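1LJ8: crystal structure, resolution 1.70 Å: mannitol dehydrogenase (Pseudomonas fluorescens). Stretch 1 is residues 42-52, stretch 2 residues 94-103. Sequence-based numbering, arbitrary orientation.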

# COMPACT_ATOMS: atom_id res chain seq x y z
N GLN A 42 -7.20 -5.58 7.21
CA GLN A 42 -8.50 -5.17 7.78
C GLN A 42 -9.55 -6.28 7.79
O GLN A 42 -10.28 -6.44 8.78
CB GLN A 42 -9.10 -3.96 7.03
CG GLN A 42 -8.18 -2.72 6.98
CD GLN A 42 -7.39 -2.68 5.68
OE1 GLN A 42 -7.97 -2.52 4.60
NE2 GLN A 42 -6.07 -2.86 5.77
N ALA A 43 -9.68 -7.04 6.69
CA ALA A 43 -10.70 -8.10 6.70
C ALA A 43 -10.29 -9.21 7.70
O ALA A 43 -11.15 -9.85 8.33
CB ALA A 43 -10.86 -8.70 5.28
N TYR A 44 -8.98 -9.42 7.83
CA TYR A 44 -8.45 -10.40 8.78
C TYR A 44 -8.87 -10.03 10.23
O TYR A 44 -9.43 -10.85 10.97
CB TYR A 44 -6.93 -10.40 8.66
CG TYR A 44 -6.20 -11.13 9.77
CD1 TYR A 44 -6.17 -12.52 9.83
CD2 TYR A 44 -5.57 -10.40 10.77
CE1 TYR A 44 -5.52 -13.18 10.90
CE2 TYR A 44 -4.91 -11.05 11.84
CZ TYR A 44 -4.90 -12.44 11.88
OH TYR A 44 -4.24 -13.09 12.91
N TYR A 45 -8.59 -8.80 10.66
CA TYR A 45 -8.96 -8.41 12.04
C TYR A 45 -10.47 -8.40 12.25
O TYR A 45 -10.96 -8.75 13.30
CB TYR A 45 -8.41 -7.03 12.38
CG TYR A 45 -6.93 -6.99 12.69
CD1 TYR A 45 -6.02 -6.38 11.82
CD2 TYR A 45 -6.45 -7.48 13.92
CE1 TYR A 45 -4.68 -6.24 12.15
CE2 TYR A 45 -5.12 -7.32 14.28
CZ TYR A 45 -4.23 -6.70 13.38
OH TYR A 45 -2.91 -6.52 13.72
N THR A 46 -11.22 -7.98 11.24
CA THR A 46 -12.66 -7.94 11.39
C THR A 46 -13.23 -9.37 11.53
O THR A 46 -14.12 -9.61 12.33
CB THR A 46 -13.29 -7.19 10.21
OG1 THR A 46 -12.68 -5.88 10.14
CG2 THR A 46 -14.79 -7.06 10.43
N ASP A 47 -12.67 -10.31 10.78
CA ASP A 47 -13.10 -11.71 10.83
C ASP A 47 -12.70 -12.24 12.22
O ASP A 47 -13.50 -12.97 12.86
CB ASP A 47 -12.38 -12.50 9.71
CG ASP A 47 -12.59 -14.01 9.81
OD1 ASP A 47 -13.61 -14.49 9.25
OD2 ASP A 47 -11.75 -14.73 10.43
N ALA A 48 -11.53 -11.86 12.71
CA ALA A 48 -11.08 -12.34 14.05
C ALA A 48 -12.07 -11.87 15.14
O ALA A 48 -12.38 -12.62 16.07
CB ALA A 48 -9.65 -11.85 14.36
N LEU A 49 -12.56 -10.63 15.02
CA LEU A 49 -13.52 -10.09 16.01
C LEU A 49 -14.82 -10.88 15.94
O LEU A 49 -15.40 -11.25 16.98
CB LEU A 49 -13.85 -8.61 15.70
CG LEU A 49 -14.85 -7.92 16.67
CD1 LEU A 49 -14.27 -7.86 18.09
CD2 LEU A 49 -15.08 -6.52 16.18
N MSE A 50 -15.29 -11.13 14.73
CA MSE A 50 -16.54 -11.89 14.52
C MSE A 50 -16.42 -13.27 15.11
O MSE A 50 -17.40 -13.79 15.66
CB MSE A 50 -16.86 -11.97 13.00
CG MSE A 50 -17.30 -10.63 12.50
SE MSE A 50 -17.67 -10.85 10.59
CE MSE A 50 -18.08 -9.13 10.14
N ASN A 51 -15.23 -13.85 15.06
CA ASN A 51 -15.04 -15.19 15.64
C ASN A 51 -15.17 -15.19 17.16
O ASN A 51 -15.31 -16.27 17.76
CB ASN A 51 -13.72 -15.80 15.25
CG ASN A 51 -13.76 -16.38 13.84
OD1 ASN A 51 -14.83 -16.71 13.33
ND2 ASN A 51 -12.61 -16.52 13.24
N THR A 52 -15.12 -14.00 17.79
CA THR A 52 -15.30 -13.93 19.25
C THR A 52 -16.78 -13.74 19.55
O THR A 52 -17.17 -13.68 20.74
CB THR A 52 -14.57 -12.73 19.95
OG1 THR A 52 -15.14 -11.49 19.50
CG2 THR A 52 -13.06 -12.76 19.66
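Stretch 2 94-103: TEVRVIGSIS

How does the backbone of stretch 2 lie on stretch 1? Stretch 1 is helical from Gln42 through most of its length, held by a ladder of backbone bonds such as Asp47 N to Ala43 O at 2.9 Å. Stretch 2 runs extended as a strand from Val96 to Ile99, leaves it through Gly100 and Ser101, and resumes as a strand at Ile102. The strand Val96–Ile99 crosses the helix almost at a right angle, with 85° between their N-to-C directions and 9.5 Å between the axes at closest approach. The chain comes much nearer at the turn, where the CA atoms of Asp47 and Ser101 lie 4.9 Å apart.

What fastens the turn to the helix? Asp47, chi1 in the t well, points its CB toward stretch 2 and accepts a nearly straight hydrogen bond from the backbone: Gly100 N to Asp47 OD1 is 3.0 Å, with an angle of 177° at the hydrogen. One helical turn earlier, Ser101 OG donates to Ala43 O at 2.8 Å. That carbonyl already receives Asp47 N within the helix, so the serine adds a second donor to it. Ser101, with chi1 in the p well, also places its CB 4.2 Å from both Thr46 CG2 and Met50 SE, the latter the selenium of a selenomethionine.

Which apolar groups fill the space around these bonds? Ala43 CB meets Ile102 CD1 at 4.2 Å and Ile99 CG2 at 4.5 Å, so isoleucines from both strand segments pack on this small side chain. The CA-to-CB bonds of Ile99 and Ile102 point sideways, yet the ends of both side chains come nearer the helix. Ile99 CD1 reaches to 3.5 Å from Asp47 OD2 and 4.4 Å from Tyr44 CA.

How do the polar side chains at the start of the strand meet the helix? Arg97 is held within its own stretch by a salt bridge to Glu95, NE to OE2 at 2.9 Å. Its NH1 lies 3.3 Å from Asn51 ND2, but both are donors and do not bond; water 2 accepts from each, at 2.9 Å from Arg97 NH1 and 3.1 Å from Asn51 ND2. The same water donates to Asp47 OD2 at 2.7 Å and Val98 O at 2.9 Å, joining helix to strand. Farther out, water 1 lies 2.7 Å from both Tyr44 OH and Glu95 OE2, donating to the carboxylate.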

# COMPACT_ATOMS: atom_id res chain seq x y z
N THR A 94 2.16 -20.72 11.74
CA THR A 94 1.31 -20.11 10.73
C THR A 94 0.01 -20.91 10.62
O THR A 94 -0.01 -22.11 10.89
CB THR A 94 1.99 -20.16 9.36
OG1 THR A 94 2.36 -21.51 9.09
CG2 THR A 94 3.25 -19.29 9.32
N GLU A 95 -1.07 -20.26 10.20
CA GLU A 95 -2.32 -20.98 10.02
C GLU A 95 -2.84 -20.72 8.61
O GLU A 95 -2.34 -19.84 7.91
CB GLU A 95 -3.39 -20.54 11.02
CG GLU A 95 -3.62 -19.04 11.06
CD GLU A 95 -4.79 -18.60 11.98
OE1 GLU A 95 -5.30 -19.42 12.79
OE2 GLU A 95 -5.20 -17.42 11.86
N VAL A 96 -3.81 -21.55 8.22
CA VAL A 96 -4.53 -21.46 6.95
C VAL A 96 -5.95 -21.30 7.46
O VAL A 96 -6.47 -22.15 8.19
CB VAL A 96 -4.43 -22.75 6.13
CG1 VAL A 96 -5.14 -22.53 4.77
CG2 VAL A 96 -2.99 -23.10 5.92
N ARG A 97 -6.59 -20.21 7.05
CA ARG A 97 -7.90 -19.87 7.58
C ARG A 97 -8.82 -19.31 6.51
O ARG A 97 -8.39 -18.50 5.70
CB ARG A 97 -7.68 -18.79 8.65
CG ARG A 97 -8.96 -18.13 9.16
CD ARG A 97 -8.61 -17.06 10.25
NE ARG A 97 -8.10 -17.70 11.47
CZ ARG A 97 -8.86 -18.37 12.34
NH1 ARG A 97 -10.18 -18.50 12.16
NH2 ARG A 97 -8.29 -18.98 13.38
N VAL A 98 -10.07 -19.76 6.52
CA VAL A 98 -11.06 -19.21 5.62
C VAL A 98 -11.64 -17.94 6.27
O VAL A 98 -12.08 -17.98 7.43
CB VAL A 98 -12.19 -20.23 5.35
CG1 VAL A 98 -13.31 -19.52 4.59
CG2 VAL A 98 -11.61 -21.39 4.49
N ILE A 99 -11.65 -16.82 5.54
CA ILE A 99 -12.11 -15.54 6.05
C ILE A 99 -13.52 -15.28 5.53
O ILE A 99 -13.75 -15.41 4.32
CB ILE A 99 -11.18 -14.39 5.56
CG1 ILE A 99 -9.75 -14.64 6.10
CG2 ILE A 99 -11.73 -13.02 6.03
CD1 ILE A 99 -9.62 -14.50 7.68
N GLY A 100 -14.44 -14.90 6.43
CA GLY A 100 -15.82 -14.65 6.01
C GLY A 100 -16.33 -13.24 6.25
O GLY A 100 -17.53 -12.99 6.13
N SER A 101 -15.42 -12.30 6.53
CA SER A 101 -15.85 -10.92 6.82
C SER A 101 -16.22 -10.03 5.63
O SER A 101 -16.73 -8.93 5.84
CB SER A 101 -14.75 -10.26 7.66
OG SER A 101 -13.54 -10.34 6.94
N ILE A 102 -15.97 -10.50 4.40
CA ILE A 102 -16.38 -9.72 3.22
C ILE A 102 -17.62 -10.47 2.71
O ILE A 102 -17.56 -11.69 2.46
CB ILE A 102 -15.29 -9.70 2.14
CG1 ILE A 102 -14.07 -8.92 2.66
CG2 ILE A 102 -15.84 -9.03 0.81
CD1 ILE A 102 -12.88 -8.90 1.66
N SER A 103 -18.73 -9.74 2.58
CA SER A 103 -20.00 -10.34 2.14
C SER A 103 -20.45 -9.97 0.73
O SER A 103 -21.39 -10.59 0.21
CB SER A 103 -21.10 -10.01 3.16
OG SER A 103 -21.23 -8.62 3.38
O HOH W 1 -3.30 -15.57 12.36
O HOH W 2 -12.08 -17.37 10.28